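Local coordinates for protein cytochrome P450 (Zobellia galactanivorans, PDB 6G5O) that binds a haem group (protoporphyrin IX with iron) inside the largely helical fold of the cytochrome P450 haem-thiolate family, at residues Met31-Lys36 with Trp295-Arg300; Glu259-Phe264 with Asn318-Phe323. All coordinates share one frame; numbering follows the deposited sequence.

How the contacts relate
Along the chain the four segments alternate: 31-36, 259-264, 295-300, then 318-323, so the two contacts interlock. Their centres lie about 11 Å apart, on the same side of the chain's centre. Contact 1 joins the junction of strand 29-32 and helix 35-43 to the short helix 295-298; contact 2 sets helix 253-264 against the loop that leads toward helix 333-350. Asn299 couples them, its backbone O 2.7 Å from Arg262 NH1 and its OD1 2.8 Å from Val321 N, both probable hydrogen bonds. Each contact also touches the haem, contact 1 through Trp295 and contact 2 through Ile261, Gly322 and Phe323, so both line the cofactor pocket.

Contact 1. Residues Met31-Lys36 with Trp295-Arg300. With HEM (protoporphyrin IX containing Fe), chain C.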
loop_
_atom_site.group_PDB
_atom_site.type_symbol
_atom_site.label_atom_id
_atom_site.label_comp_id
_atom_site.label_asym_id
_atom_site.label_seq_id
_atom_site.Cartn_x
_atom_site.Cartn_y
_atom_site.Cartn_z
ATOM N N MET A 31 -14.295 0.787 14.171
ATOM C CA MET A 31 -13.674 -0.050 13.150
ATOM C C MET A 31 -14.626 -1.096 12.575
ATOM O O MET A 31 -15.030 -1.974 13.306
ATOM C CB MET A 31 -12.476 -0.787 13.771
ATOM C CG MET A 31 -11.550 0.106 14.586
ATOM S SD MET A 31 -10.105 -0.717 15.350
ATOM C CE MET A 31 -9.455 -1.662 13.954
ATOM N N LEU A 32 -14.970 -1.033 11.277
ATOM C CA LEU A 32 -15.777 -2.072 10.646
ATOM C C LEU A 32 -14.903 -3.296 10.257
ATOM O O LEU A 32 -13.861 -3.142 9.648
ATOM C CB LEU A 32 -16.471 -1.502 9.425
ATOM C CG LEU A 32 -17.731 -0.674 9.708
ATOM C CD1 LEU A 32 -17.641 0.151 10.979
ATOM C CD2 LEU A 32 -18.101 0.240 8.550
ATOM N N LEU A 33 -15.347 -4.496 10.602
ATOM C CA LEU A 33 -14.501 -5.670 10.537
ATOM C C LEU A 33 -14.950 -6.758 9.561
ATOM O O LEU A 33 -14.148 -7.622 9.203
ATOM C CB LEU A 33 -14.376 -6.259 11.928
ATOM C CG LEU A 33 -13.859 -5.314 13.023
ATOM C CD1 LEU A 33 -13.928 -6.044 14.368
ATOM C CD2 LEU A 33 -12.437 -4.823 12.746
ATOM N N ARG A 34 -16.204 -6.732 9.132
ATOM C CA ARG A 34 -16.711 -7.752 8.205
ATOM C C ARG A 34 -16.609 -7.342 6.744
ATOM O O ARG A 34 -16.945 -6.211 6.389
ATOM C CB ARG A 34 -18.170 -8.053 8.525
ATOM C CG ARG A 34 -18.351 -8.697 9.895
ATOM C CD ARG A 34 -19.818 -8.880 10.240
ATOM N NE ARG A 34 -19.969 -9.494 11.560
ATOM C CZ ARG A 34 -21.057 -9.393 12.331
ATOM N NH1 ARG A 34 -22.112 -8.687 11.926
ATOM N NH2 ARG A 34 -21.072 -9.986 13.527
ATOM N N HIS A 35 -16.191 -8.279 5.903
ATOM C CA HIS A 35 -16.128 -8.060 4.447
ATOM C C HIS A 35 -17.352 -7.323 3.835
ATOM O O HIS A 35 -17.196 -6.322 3.129
ATOM C CB HIS A 35 -15.901 -9.394 3.745
ATOM C CG HIS A 35 -15.472 -9.286 2.313
ATOM N ND1 HIS A 35 -16.366 -9.317 1.258
ATOM C CD2 HIS A 35 -14.233 -9.242 1.753
ATOM C CE1 HIS A 35 -15.700 -9.260 0.116
ATOM N NE2 HIS A 35 -14.404 -9.201 0.385
ATOM N N LYS A 36 -18.554 -7.826 4.108
ATOM C CA LYS A 36 -19.813 -7.308 3.514
ATOM C C LYS A 36 -20.050 -5.843 3.912
ATOM O O LYS A 36 -20.495 -5.035 3.097
ATOM C CB LYS A 36 -21.003 -8.191 3.963
ATOM C CG LYS A 36 -22.319 -8.028 3.171
ATOM N N TRP A 295 -9.513 -3.185 6.153
ATOM C CA TRP A 295 -9.225 -4.099 5.053
ATOM C C TRP A 295 -8.597 -5.398 5.571
ATOM O O TRP A 295 -8.902 -6.489 5.082
ATOM C CB TRP A 295 -8.288 -3.414 4.017
ATOM C CG TRP A 295 -8.585 -1.947 3.711
ATOM C CD1 TRP A 295 -7.822 -0.870 4.074
ATOM C CD2 TRP A 295 -9.700 -1.416 2.982
ATOM N NE1 TRP A 295 -8.406 0.315 3.615
ATOM C CE2 TRP A 295 -9.550 0.002 2.945
ATOM C CE3 TRP A 295 -10.803 -1.987 2.354
ATOM C CZ2 TRP A 295 -10.463 0.842 2.319
ATOM C CZ3 TRP A 295 -11.736 -1.149 1.713
ATOM C CH2 TRP A 295 -11.566 0.262 1.706
ATOM N N ALA A 296 -7.722 -5.305 6.562
ATOM C CA ALA A 296 -7.024 -6.500 7.065
ATOM C C ALA A 296 -7.977 -7.526 7.727
ATOM O O ALA A 296 -7.809 -8.714 7.536
ATOM C CB ALA A 296 -5.920 -6.126 8.015
ATOM N N SER A 297 -8.978 -7.057 8.473
ATOM C CA SER A 297 -10.029 -7.929 9.006
ATOM C C SER A 297 -10.972 -8.476 7.929
ATOM O O SER A 297 -11.294 -9.658 7.939
ATOM C CB SER A 297 -10.853 -7.168 10.043
ATOM O OG SER A 297 -11.935 -7.927 10.529
ATOM N N ALA A 298 -11.390 -7.627 6.989
ATOM C CA ALA A 298 -12.283 -8.051 5.931
ATOM C C ALA A 298 -11.632 -9.181 5.116
ATOM O O ALA A 298 -12.317 -10.071 4.690
ATOM C CB ALA A 298 -12.668 -6.886 5.040
ATOM N N ASN A 299 -10.318 -9.153 4.985
ATOM C CA ASN A 299 -9.591 -10.075 4.157
ATOM C C ASN A 299 -9.318 -11.415 4.861
ATOM O O ASN A 299 -8.707 -12.308 4.260
ATOM C CB ASN A 299 -8.283 -9.432 3.675
ATOM C CG ASN A 299 -8.472 -8.503 2.472
ATOM O OD1 ASN A 299 -9.494 -8.544 1.776
ATOM N ND2 ASN A 299 -7.472 -7.680 2.206
ATOM N N ARG A 300 -9.727 -11.521 6.135
ATOM C CA ARG A 300 -9.717 -12.798 6.867
ATOM C C ARG A 300 -11.144 -13.341 7.174
ATOM O O ARG A 300 -11.271 -14.358 7.816
ATOM C CB ARG A 300 -8.949 -12.662 8.192
ATOM C CG ARG A 300 -7.534 -12.137 8.088
ATOM C CD ARG A 300 -6.657 -13.064 7.275
ATOM N NE ARG A 300 -5.279 -12.597 7.291
ATOM C CZ ARG A 300 -4.339 -12.979 8.149
ATOM N NH1 ARG A 300 -4.585 -13.885 9.062
ATOM N NH2 ARG A 300 -3.134 -12.475 8.082
HETATM C CHA HEM C . -5.516 4.039 -2.316
HETATM C CHB HEM C . -3.526 0.008 -0.550
HETATM C CHC HEM C . 0.488 0.845 -3.075
HETATM C CHD HEM C . -1.234 5.131 -4.331
HETATM C C1A HEM C . -5.323 2.856 -1.639
HETATM C C2A HEM C . -6.291 2.226 -0.804
HETATM C C3A HEM C . -5.729 1.120 -0.340
HETATM C C4A HEM C . -4.410 1.024 -0.838
HETATM C CMA HEM C . -6.420 0.150 0.562
HETATM C CAA HEM C . -7.729 2.650 -0.508
HETATM C CBA HEM C . -7.730 3.815 0.468
HETATM C CGA HEM C . -9.132 4.330 0.708
HETATM O O1A HEM C . -9.280 5.479 1.113
HETATM O O2A HEM C . -10.153 3.650 0.496
HETATM C C1B HEM C . -2.261 -0.110 -1.089
HETATM C C2B HEM C . -1.480 -1.268 -0.903
HETATM C C3B HEM C . -0.313 -1.046 -1.598
HETATM C C4B HEM C . -0.470 0.304 -2.225
HETATM C CMB HEM C . -1.836 -2.457 -0.063
HETATM C CAB HEM C . 0.874 -1.862 -1.842
HETATM C CBB HEM C . 0.998 -3.145 -1.560
HETATM C C1C HEM C . 0.386 2.083 -3.653
HETATM C C2C HEM C . 1.408 2.736 -4.341
HETATM C C3C HEM C . 0.942 3.988 -4.655
HETATM C C4C HEM C . -0.387 4.057 -4.166
HETATM C CMC HEM C . 2.755 2.184 -4.686
HETATM C CAC HEM C . 1.622 5.048 -5.413
HETATM C CBC HEM C . 2.848 5.025 -5.925
HETATM C C1D HEM C . -2.576 5.129 -3.917
HETATM C C2D HEM C . -3.485 6.247 -4.226
HETATM C C3D HEM C . -4.683 5.952 -3.695
HETATM C C4D HEM C . -4.484 4.670 -3.009
HETATM C CMD HEM C . -3.116 7.439 -5.041
HETATM C CAD HEM C . -5.939 6.801 -3.760
HETATM C CBD HEM C . -6.952 6.404 -4.846
HETATM C CGD HEM C . -8.145 7.379 -4.861
HETATM O O1D HEM C . -8.346 8.185 -3.886
HETATM O O2D HEM C . -8.972 7.429 -5.836
HETATM N NA HEM C . -4.147 2.123 -1.612
HETATM N NB HEM C . -1.634 0.786 -1.853
HETATM N NC HEM C . -0.688 2.889 -3.519
HETATM N ND HEM C . -3.231 4.227 -3.203
HETATM FE FE HEM C . -2.494 2.583 -2.562
HETATM O O HOH W 1 -1.782 3.378 -0.581
#
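Leu33 and Ser297 meet through a short hydrogen bond in which Ser297 OG donates to Leu33 O across 2.6 Å. The hydroxyl lies in the carbonyl plane on a lone pair, with a C=O...donor angle of 119°. Ser297 OG reaches it because it stands anti to its own backbone N (chi1 176°). The same oxygen is hydrogen-bonded to NH1 of Arg14, in helix 11-16, so two bonds grip the hydroxyl, one to Leu33 O and one to the arginine.

Van der Waals packing surrounds this bond. Leu33 CB rests 3.3 Å from Ser297 OG, while the Leu33 CD2 branch lies alongside Ser297 CB at 3.9 Å. Next to this pair, the methyl CB of Ala298 sits against the backbone of His35, 3.7 Å from its CA. The His35 ring turns its edge to the end of the short helix: His35 CD2 lies 3.6 Å from Ala298 O, near the ring plane. Beyond that edge, His35 NE2 is hydrogen-bonded to Pro319 O, and the backbone N of His35, at the start of helix 35-43, to OD2 of Asp301.

The haem is met from the first residue of helix 295-298. Its methyl CMA stands over one face of the Trp295 indole, toward the rim and 3.6 Å above the plane, and Trp295 CZ2 comes within 3.4 Å of propionate oxygen O2A. This is cofactor-pocket packing.

Chemically, the contact joins the turn between strand 29-32, which runs parallel to strand 290-293 in the sheet, and helix 35-43 to the short helix 295-298 by a single direct hydrogen bond, in a buried setting where further polar bonds run to Arg14, Asp301 and Pro319. The charge of Arg14 would tend to polarise the Ser297 hydroxyl and could strengthen its donation to Leu33 O.

Contact 2. Residues Glu259-Phe264 with Asn318-Phe323; sequences EMIRYF and NPHVGF. With HEM (protoporphyrin IX containing Fe), chain C.
Ile261 packs onto Phe323 at the meeting of two family signatures, the ExxR motif (Glu259 to Arg262) and the start of the haem-binding loop. Ile261 CG2 makes a CH-pi contact over the phenyl face, 4.1 Å from the Phe323 ring centroid and 17° off its normal. The other branch reaches the rim, with Ile261 CG1 3.7 Å from Phe323 CZ. CG2 also comes close to the CA of Gly322, which has no side chain to stand in its way. Beside this apolar core, the aliphatic part of Arg262 crosses His320, Arg262 CG to His320 CB at 3.7 Å, and Arg262 CD lies 3.5 Å from Asn318 OD1.

In the next shell, Arg262 grips Glu259 side-on. Arg262 NE bonds to Glu259 OE1 at 2.8 Å, nearly straight at 167°, and NH2 to OE2; both approach from above the carboxylate plane, while the carboxylate lies at the guanidinium edge. A bend at chi3 (66°) folds the arginine back onto its own helix. Arg315 forms a salt bridge to Glu259 OE1, Val312 N bonds to OE2, and Arg262 NH1 bonds to the backbone O of Asn299 and of Pro308, which would offset the cost of burying both charges. His320 NE2 is hydrogen-bonded to Glu258.

Phe323 pairs by backbone with Cys330, probably the family's iron-ligating cysteine. At the haem edge, Gly322 O sits 3.4 Å from methyl CMB, and Ile261 CD1 lies 3.8 Å from vinyl carbon CBB.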
loop_
_atom_site.group_PDB
_atom_site.type_symbol
_atom_site.label_atom_id
_atom_site.label_comp_id
_atom_site.label_asym_id
_atom_site.label_seq_id
_atom_site.Cartn_x
_atom_site.Cartn_y
_atom_site.Cartn_z
ATOM N N GLU A 259 -2.973 -13.072 -3.628
ATOM C CA GLU A 259 -3.183 -13.773 -2.389
ATOM C C GLU A 259 -2.289 -13.193 -1.294
ATOM O O GLU A 259 -2.687 -13.114 -0.133
ATOM C CB GLU A 259 -2.936 -15.291 -2.568
ATOM C CG GLU A 259 -2.934 -16.102 -1.277
ATOM C CD GLU A 259 -4.264 -16.204 -0.607
ATOM O OE1 GLU A 259 -5.214 -15.468 -0.977
ATOM O OE2 GLU A 259 -4.388 -17.058 0.291
ATOM N N MET A 260 -1.072 -12.818 -1.659
ATOM C CA MET A 260 -0.204 -12.122 -0.734
ATOM C C MET A 260 -0.762 -10.745 -0.313
ATOM O O MET A 260 -0.717 -10.407 0.849
ATOM C CB MET A 260 1.175 -12.044 -1.313
ATOM C CG MET A 260 1.832 -13.410 -1.194
ATOM S SD MET A 260 3.548 -13.355 -1.619
ATOM C CE MET A 260 3.841 -15.129 -1.861
ATOM N N ILE A 261 -1.334 -9.992 -1.226
ATOM C CA ILE A 261 -1.959 -8.747 -0.815
ATOM C C ILE A 261 -3.105 -8.980 0.161
ATOM O O ILE A 261 -3.267 -8.247 1.103
ATOM C CB ILE A 261 -2.439 -7.912 -2.024
ATOM C CG1 ILE A 261 -1.232 -7.453 -2.863
ATOM C CG2 ILE A 261 -3.255 -6.719 -1.561
ATOM C CD1 ILE A 261 -0.147 -6.751 -2.075
ATOM N N ARG A 262 -3.917 -9.984 -0.068
ATOM C CA ARG A 262 -5.021 -10.326 0.845
ATOM C C ARG A 262 -4.540 -10.618 2.281
ATOM O O ARG A 262 -5.029 -10.057 3.276
ATOM C CB ARG A 262 -5.766 -11.590 0.346
ATOM C CG ARG A 262 -6.996 -11.957 1.173
ATOM C CD ARG A 262 -7.512 -13.358 0.857
ATOM N NE ARG A 262 -6.570 -14.419 1.251
ATOM C CZ ARG A 262 -6.475 -14.896 2.482
ATOM N NH1 ARG A 262 -7.262 -14.425 3.437
ATOM N NH2 ARG A 262 -5.576 -15.817 2.757
ATOM N N TYR A 263 -3.619 -11.565 2.347
ATOM C CA TYR A 263 -3.167 -12.092 3.582
ATOM C C TYR A 263 -2.348 -11.058 4.317
ATOM O O TYR A 263 -2.583 -10.842 5.496
ATOM C CB TYR A 263 -2.336 -13.354 3.382
ATOM C CG TYR A 263 -1.828 -13.934 4.680
ATOM C CD1 TYR A 263 -2.639 -14.714 5.478
ATOM C CD2 TYR A 263 -0.506 -13.746 5.074
ATOM C CE1 TYR A 263 -2.157 -15.268 6.668
ATOM C CE2 TYR A 263 -0.002 -14.294 6.246
ATOM C CZ TYR A 263 -0.845 -15.045 7.048
ATOM O OH TYR A 263 -0.374 -15.574 8.222
ATOM N N PHE A 264 -1.387 -10.421 3.652
ATOM C CA PHE A 264 -0.592 -9.378 4.333
ATOM C C PHE A 264 -1.314 -8.056 4.583
ATOM O O PHE A 264 -1.038 -7.385 5.563
ATOM C CB PHE A 264 0.676 -9.111 3.601
ATOM C CG PHE A 264 1.568 -10.306 3.498
ATOM C CD1 PHE A 264 1.848 -11.083 4.601
ATOM C CD2 PHE A 264 2.181 -10.611 2.314
ATOM C CE1 PHE A 264 2.685 -12.178 4.515
ATOM C CE2 PHE A 264 3.020 -11.711 2.240
ATOM C CZ PHE A 264 3.244 -12.500 3.319
ATOM N N ASN A 318 -10.923 -14.835 -5.135
ATOM C CA ASN A 318 -10.217 -13.961 -4.180
ATOM C C ASN A 318 -10.704 -12.535 -4.324
ATOM O O ASN A 318 -9.987 -11.688 -4.869
ATOM C CB ASN A 318 -8.688 -14.064 -4.436
ATOM C CG ASN A 318 -7.854 -13.328 -3.422
ATOM O OD1 ASN A 318 -8.385 -12.758 -2.466
ATOM N ND2 ASN A 318 -6.546 -13.328 -3.618
ATOM N N PRO A 319 -11.922 -12.251 -3.821
ATOM C CA PRO A 319 -12.496 -10.895 -3.820
ATOM C C PRO A 319 -11.947 -10.034 -2.672
ATOM O O PRO A 319 -12.714 -9.431 -1.949
ATOM C CB PRO A 319 -13.995 -11.151 -3.651
ATOM C CG PRO A 319 -14.042 -12.359 -2.781
ATOM C CD PRO A 319 -12.837 -13.216 -3.154
ATOM N N HIS A 320 -10.611 -9.985 -2.521
ATOM C CA HIS A 320 -10.012 -9.246 -1.415
ATOM C C HIS A 320 -10.134 -7.726 -1.571
ATOM O O HIS A 320 -10.317 -7.202 -2.661
ATOM C CB HIS A 320 -8.548 -9.631 -1.259
ATOM C CG HIS A 320 -7.667 -9.060 -2.309
ATOM N ND1 HIS A 320 -7.146 -7.784 -2.219
ATOM C CD2 HIS A 320 -7.204 -9.586 -3.475
ATOM C CE1 HIS A 320 -6.411 -7.546 -3.299
ATOM N NE2 HIS A 320 -6.419 -8.624 -4.068
ATOM N N VAL A 321 -9.973 -7.026 -0.471
ATOM C CA VAL A 321 -10.045 -5.587 -0.456
ATOM C C VAL A 321 -8.726 -4.958 0.040
ATOM O O VAL A 321 -8.724 -3.836 0.528
ATOM C CB VAL A 321 -11.261 -5.128 0.398
ATOM C CG1 VAL A 321 -12.548 -5.397 -0.324
ATOM C CG2 VAL A 321 -11.295 -5.834 1.728
ATOM N N GLY A 322 -7.614 -5.687 -0.098
ATOM C CA GLY A 322 -6.269 -5.163 0.133
ATOM C C GLY A 322 -5.910 -3.868 -0.582
ATOM O O GLY A 322 -5.152 -3.079 -0.025
ATOM N N PHE A 323 -6.492 -3.632 -1.772
ATOM C CA PHE A 323 -6.316 -2.414 -2.567
ATOM C C PHE A 323 -7.591 -1.568 -2.521
ATOM O O PHE A 323 -7.852 -0.778 -3.427
ATOM C CB PHE A 323 -5.977 -2.705 -4.064
ATOM C CG PHE A 323 -4.604 -3.304 -4.291
ATOM C CD1 PHE A 323 -3.463 -2.636 -3.889
ATOM C CD2 PHE A 323 -4.447 -4.532 -4.921
ATOM C CE1 PHE A 323 -2.213 -3.187 -4.091
ATOM C CE2 PHE A 323 -3.181 -5.089 -5.141
ATOM C CZ PHE A 323 -2.065 -4.406 -4.724
HETATM C CHA HEM C . -5.516 4.039 -2.316
HETATM C CHB HEM C . -3.526 0.008 -0.550
HETATM C CHC HEM C . 0.488 0.845 -3.075
HETATM C CHD HEM C . -1.234 5.131 -4.331
HETATM C C1A HEM C . -5.323 2.856 -1.639
HETATM C C2A HEM C . -6.291 2.226 -0.804
HETATM C C3A HEM C . -5.729 1.120 -0.340
HETATM C C4A HEM C . -4.410 1.024 -0.838
HETATM C CMA HEM C . -6.420 0.150 0.562
HETATM C CAA HEM C . -7.729 2.650 -0.508
HETATM C CBA HEM C . -7.730 3.815 0.468
HETATM C CGA HEM C . -9.132 4.330 0.708
HETATM O O1A HEM C . -9.280 5.479 1.113
HETATM O O2A HEM C . -10.153 3.650 0.496
HETATM C C1B HEM C . -2.261 -0.110 -1.089
HETATM C C2B HEM C . -1.480 -1.268 -0.903
HETATM C C3B HEM C . -0.313 -1.046 -1.598
HETATM C C4B HEM C . -0.470 0.304 -2.225
HETATM C CMB HEM C . -1.836 -2.457 -0.063
HETATM C CAB HEM C . 0.874 -1.862 -1.842
HETATM C CBB HEM C . 0.998 -3.145 -1.560
HETATM C C1C HEM C . 0.386 2.083 -3.653
HETATM C C2C HEM C . 1.408 2.736 -4.341
HETATM C C3C HEM C . 0.942 3.988 -4.655
HETATM C C4C HEM C . -0.387 4.057 -4.166
HETATM C CMC HEM C . 2.755 2.184 -4.686
HETATM C CAC HEM C . 1.622 5.048 -5.413
HETATM C CBC HEM C . 2.848 5.025 -5.925
HETATM C C1D HEM C . -2.576 5.129 -3.917
HETATM C C2D HEM C . -3.485 6.247 -4.226
HETATM C C3D HEM C . -4.683 5.952 -3.695
HETATM C C4D HEM C . -4.484 4.670 -3.009
HETATM C CMD HEM C . -3.116 7.439 -5.041
HETATM C CAD HEM C . -5.939 6.801 -3.760
HETATM C CBD HEM C . -6.952 6.404 -4.846
HETATM C CGD HEM C . -8.145 7.379 -4.861
HETATM O O1D HEM C . -8.346 8.185 -3.886
HETATM O O2D HEM C . -8.972 7.429 -5.836
HETATM N NA HEM C . -4.147 2.123 -1.612
HETATM N NB HEM C . -1.634 0.786 -1.853
HETATM N NC HEM C . -0.688 2.889 -3.519
HETATM N ND HEM C . -3.231 4.227 -3.203
HETATM FE FE HEM C . -2.494 2.583 -2.562
HETATM O O HOH W 1 -1.782 3.378 -0.581
#